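PDB 5JOZ: Non-reducing end alpha-L-arabinofuranosidase BoGH43B from Bacteroides ovatus, which hydrolyses terminal non-reducing alpha-L-arabinofuranoside residues from the side branches of xyloglucan, converting its 'S' units to 'X' units. Local coordinates for residues A[215-225]-A[282-291]. Residues are numbered along the deposited sequence; the frame is centred on the assembly and turned at random.
Sequences EPSPVNPVLSN and WPKVGKDGVV
With CG of Trp-282 anti to its carbonyl carbon (chi1 -67°), the indole lies against Ser-217 and Pro-218, while Lys-284, extended until a bend at chi4 (78°), brings NZ to the carbonyls of Val-219 and Pro-221. Both segments belong to the five-bladed beta-propeller of family 43 glycosidases, and each carries the last, outer strand of a four-stranded blade, 215-216 in one and 283-284 in the next. Here two neighbouring blades join through backbone carbonyls and an indole ring as well as through apolar side chains. Over one indole face, Pro-218 CD stands 3.3 Å from the centroid of the five-membered ring of Trp-282, and Ser-217 CA covers the six-membered ring, two CH-pi contacts; Arg-206 adds a cation-pi interaction. An alanine in place of Trp-282 would probably open a gap under Ser-217 and Pro-218 and leave Arg-206 without its aromatic partner. Within that turn, Ser-217 OG accepts from Val-219 N, an ST turn, and meets a water that donates to Pro-283 O, linking the blades. Farther along, the ammonium of Lys-284 bridges two carbonyls: NZ lies 2.8 Å from Pro-221 O, in the carbonyl plane, and 3.0 Å from Val-219 O, where it sits above that carbonyl's own plane. In the chain between these two acceptors comes the cis peptide bond before Pro-221. Beyond it, Val-285 N donates almost straight to Val-222 O, and Leu-223 CD2 packs on Val-285 CG2 at 3.8 Å. After 286-288 the chain returns at Gly-289, whose O accepts from Ser-224 N at 2.7 Å. The Asn-225 amide grips the Val-291 backbone at two points: OD1 accepts from Val-291 N at 2.9 Å on a lone pair, and ND2 donates to Val-291 O at 3.2 Å, nearly in the amide plane.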
# COMPACT_ATOMS: atom_id res chain seq x y z
N GLU A 215 28.84 -3.15 -15.63
CA GLU A 215 28.49 -3.54 -16.99
C GLU A 215 27.13 -4.23 -16.99
O GLU A 215 26.79 -4.92 -16.03
CB GLU A 215 29.57 -4.45 -17.57
CG GLU A 215 30.85 -3.69 -17.94
CD GLU A 215 32.01 -4.61 -18.30
OE1 GLU A 215 31.80 -5.81 -18.55
OE2 GLU A 215 33.15 -4.11 -18.33
N PRO A 216 26.35 -4.06 -18.07
CA PRO A 216 24.96 -4.52 -18.07
C PRO A 216 24.84 -6.03 -18.30
O PRO A 216 25.74 -6.65 -18.85
CB PRO A 216 24.36 -3.75 -19.25
CG PRO A 216 25.50 -3.62 -20.23
CD PRO A 216 26.75 -3.54 -19.40
N SER A 217 23.71 -6.59 -17.88
CA SER A 217 23.41 -7.99 -18.15
C SER A 217 23.16 -8.19 -19.64
O SER A 217 22.50 -7.35 -20.27
CB SER A 217 22.17 -8.45 -17.39
OG SER A 217 21.81 -9.77 -17.76
N PRO A 218 23.67 -9.30 -20.20
CA PRO A 218 23.33 -9.66 -21.58
C PRO A 218 21.93 -10.27 -21.73
O PRO A 218 21.47 -10.48 -22.85
CB PRO A 218 24.40 -10.71 -21.94
CG PRO A 218 24.77 -11.34 -20.65
CD PRO A 218 24.57 -10.30 -19.57
N VAL A 219 21.26 -10.57 -20.62
CA VAL A 219 19.90 -11.09 -20.66
C VAL A 219 18.94 -10.15 -19.91
O VAL A 219 17.95 -10.60 -19.35
CB VAL A 219 19.82 -12.55 -20.18
CG1 VAL A 219 20.70 -13.44 -21.07
CG2 VAL A 219 20.19 -12.71 -18.71
N ASN A 220 19.22 -8.85 -19.94
CA ASN A 220 18.21 -7.86 -19.55
C ASN A 220 16.98 -7.95 -20.48
O ASN A 220 17.14 -8.24 -21.67
CB ASN A 220 18.78 -6.45 -19.55
CG ASN A 220 19.43 -6.10 -18.21
OD1 ASN A 220 19.07 -6.66 -17.17
ND2 ASN A 220 20.38 -5.17 -18.23
N PRO A 221 15.76 -7.74 -19.96
CA PRO A 221 15.48 -7.44 -18.57
C PRO A 221 15.36 -8.68 -17.68
O PRO A 221 15.19 -9.81 -18.17
CB PRO A 221 14.12 -6.75 -18.66
CG PRO A 221 13.45 -7.42 -19.80
CD PRO A 221 14.52 -7.89 -20.74
N VAL A 222 15.42 -8.46 -16.37
CA VAL A 222 15.30 -9.52 -15.38
C VAL A 222 13.85 -10.00 -15.30
O VAL A 222 13.57 -11.21 -15.30
CB VAL A 222 15.81 -9.05 -14.01
CG1 VAL A 222 15.50 -10.07 -12.92
CG2 VAL A 222 17.31 -8.76 -14.08
N LEU A 223 12.93 -9.05 -15.22
CA LEU A 223 11.50 -9.36 -15.27
C LEU A 223 10.75 -8.20 -15.89
O LEU A 223 11.08 -7.04 -15.65
CB LEU A 223 10.93 -9.76 -13.90
CG LEU A 223 11.27 -8.86 -12.71
CD1 LEU A 223 10.27 -7.73 -12.51
CD2 LEU A 223 11.31 -9.70 -11.45
N SER A 224 9.79 -8.54 -16.75
CA SER A 224 8.88 -7.58 -17.38
C SER A 224 7.78 -8.31 -18.14
O SER A 224 8.03 -9.36 -18.71
CB SER A 224 9.61 -6.70 -18.39
OG SER A 224 8.70 -5.77 -18.95
N ASN A 225 6.58 -7.72 -18.14
CA ASN A 225 5.45 -8.16 -18.99
C ASN A 225 5.19 -7.22 -20.19
O ASN A 225 4.16 -7.31 -20.85
CB ASN A 225 4.19 -8.35 -18.13
CG ASN A 225 4.30 -9.54 -17.22
OD1 ASN A 225 5.41 -9.95 -16.87
ND2 ASN A 225 3.17 -10.11 -16.82
N TRP A 282 24.18 -14.50 -14.43
CA TRP A 282 23.18 -13.47 -14.69
C TRP A 282 21.77 -14.01 -14.41
O TRP A 282 21.41 -15.09 -14.88
CB TRP A 282 23.26 -12.97 -16.13
CG TRP A 282 24.52 -12.22 -16.45
CD1 TRP A 282 25.55 -12.65 -17.24
CD2 TRP A 282 24.89 -10.90 -16.01
NE1 TRP A 282 26.53 -11.71 -17.30
CE2 TRP A 282 26.15 -10.61 -16.57
CE3 TRP A 282 24.28 -9.95 -15.18
CZ2 TRP A 282 26.82 -9.40 -16.34
CZ3 TRP A 282 24.94 -8.74 -14.95
CH2 TRP A 282 26.20 -8.47 -15.54
N PRO A 283 20.96 -13.25 -13.64
CA PRO A 283 19.65 -13.74 -13.23
C PRO A 283 18.53 -13.40 -14.23
O PRO A 283 18.58 -12.36 -14.90
CB PRO A 283 19.42 -13.00 -11.92
CG PRO A 283 20.04 -11.67 -12.18
CD PRO A 283 21.18 -11.88 -13.14
N LYS A 284 17.53 -14.27 -14.32
CA LYS A 284 16.32 -13.96 -15.08
C LYS A 284 15.13 -14.77 -14.59
O LYS A 284 15.28 -15.92 -14.17
CB LYS A 284 16.55 -14.22 -16.58
CG LYS A 284 15.50 -13.60 -17.50
CD LYS A 284 15.72 -13.99 -18.96
CE LYS A 284 14.85 -13.18 -19.92
NZ LYS A 284 15.32 -11.80 -20.20
N VAL A 285 13.94 -14.18 -14.64
CA VAL A 285 12.71 -14.91 -14.37
C VAL A 285 12.30 -15.63 -15.64
O VAL A 285 11.99 -14.98 -16.63
CB VAL A 285 11.58 -13.95 -13.91
CG1 VAL A 285 10.24 -14.67 -13.84
CG2 VAL A 285 11.96 -13.32 -12.57
N GLY A 286 12.33 -16.97 -15.63
CA GLY A 286 11.92 -17.77 -16.80
C GLY A 286 12.83 -17.57 -18.01
O GLY A 286 13.99 -17.15 -17.87
N LYS A 287 12.30 -17.88 -19.19
CA LYS A 287 13.03 -17.71 -20.45
C LYS A 287 12.90 -16.28 -20.98
O LYS A 287 13.82 -15.78 -21.63
CB LYS A 287 12.53 -18.70 -21.50
N ASP A 288 11.78 -15.62 -20.68
CA ASP A 288 11.40 -14.35 -21.31
C ASP A 288 11.20 -13.17 -20.32
O ASP A 288 10.90 -12.05 -20.74
CB ASP A 288 10.13 -14.55 -22.18
CG ASP A 288 9.01 -15.32 -21.45
OD1 ASP A 288 9.06 -15.48 -20.20
OD2 ASP A 288 8.06 -15.77 -22.13
N GLY A 289 11.38 -13.43 -19.03
CA GLY A 289 11.21 -12.40 -18.00
C GLY A 289 9.78 -12.13 -17.58
O GLY A 289 9.55 -11.21 -16.80
N VAL A 290 8.82 -12.94 -18.04
CA VAL A 290 7.40 -12.67 -17.83
C VAL A 290 6.93 -13.29 -16.52
O VAL A 290 7.08 -14.49 -16.29
CB VAL A 290 6.53 -13.21 -18.99
CG1 VAL A 290 5.03 -13.01 -18.71
CG2 VAL A 290 6.92 -12.52 -20.30
N VAL A 291 6.36 -12.44 -15.66
CA VAL A 291 5.81 -12.88 -14.37
C VAL A 291 4.44 -13.52 -14.65
O VAL A 291 3.55 -12.86 -15.20
CB VAL A 291 5.73 -11.71 -13.35
CG1 VAL A 291 4.94 -12.09 -12.10
CG2 VAL A 291 7.14 -11.28 -12.97
O HOH W 1 19.57 -10.33 -16.51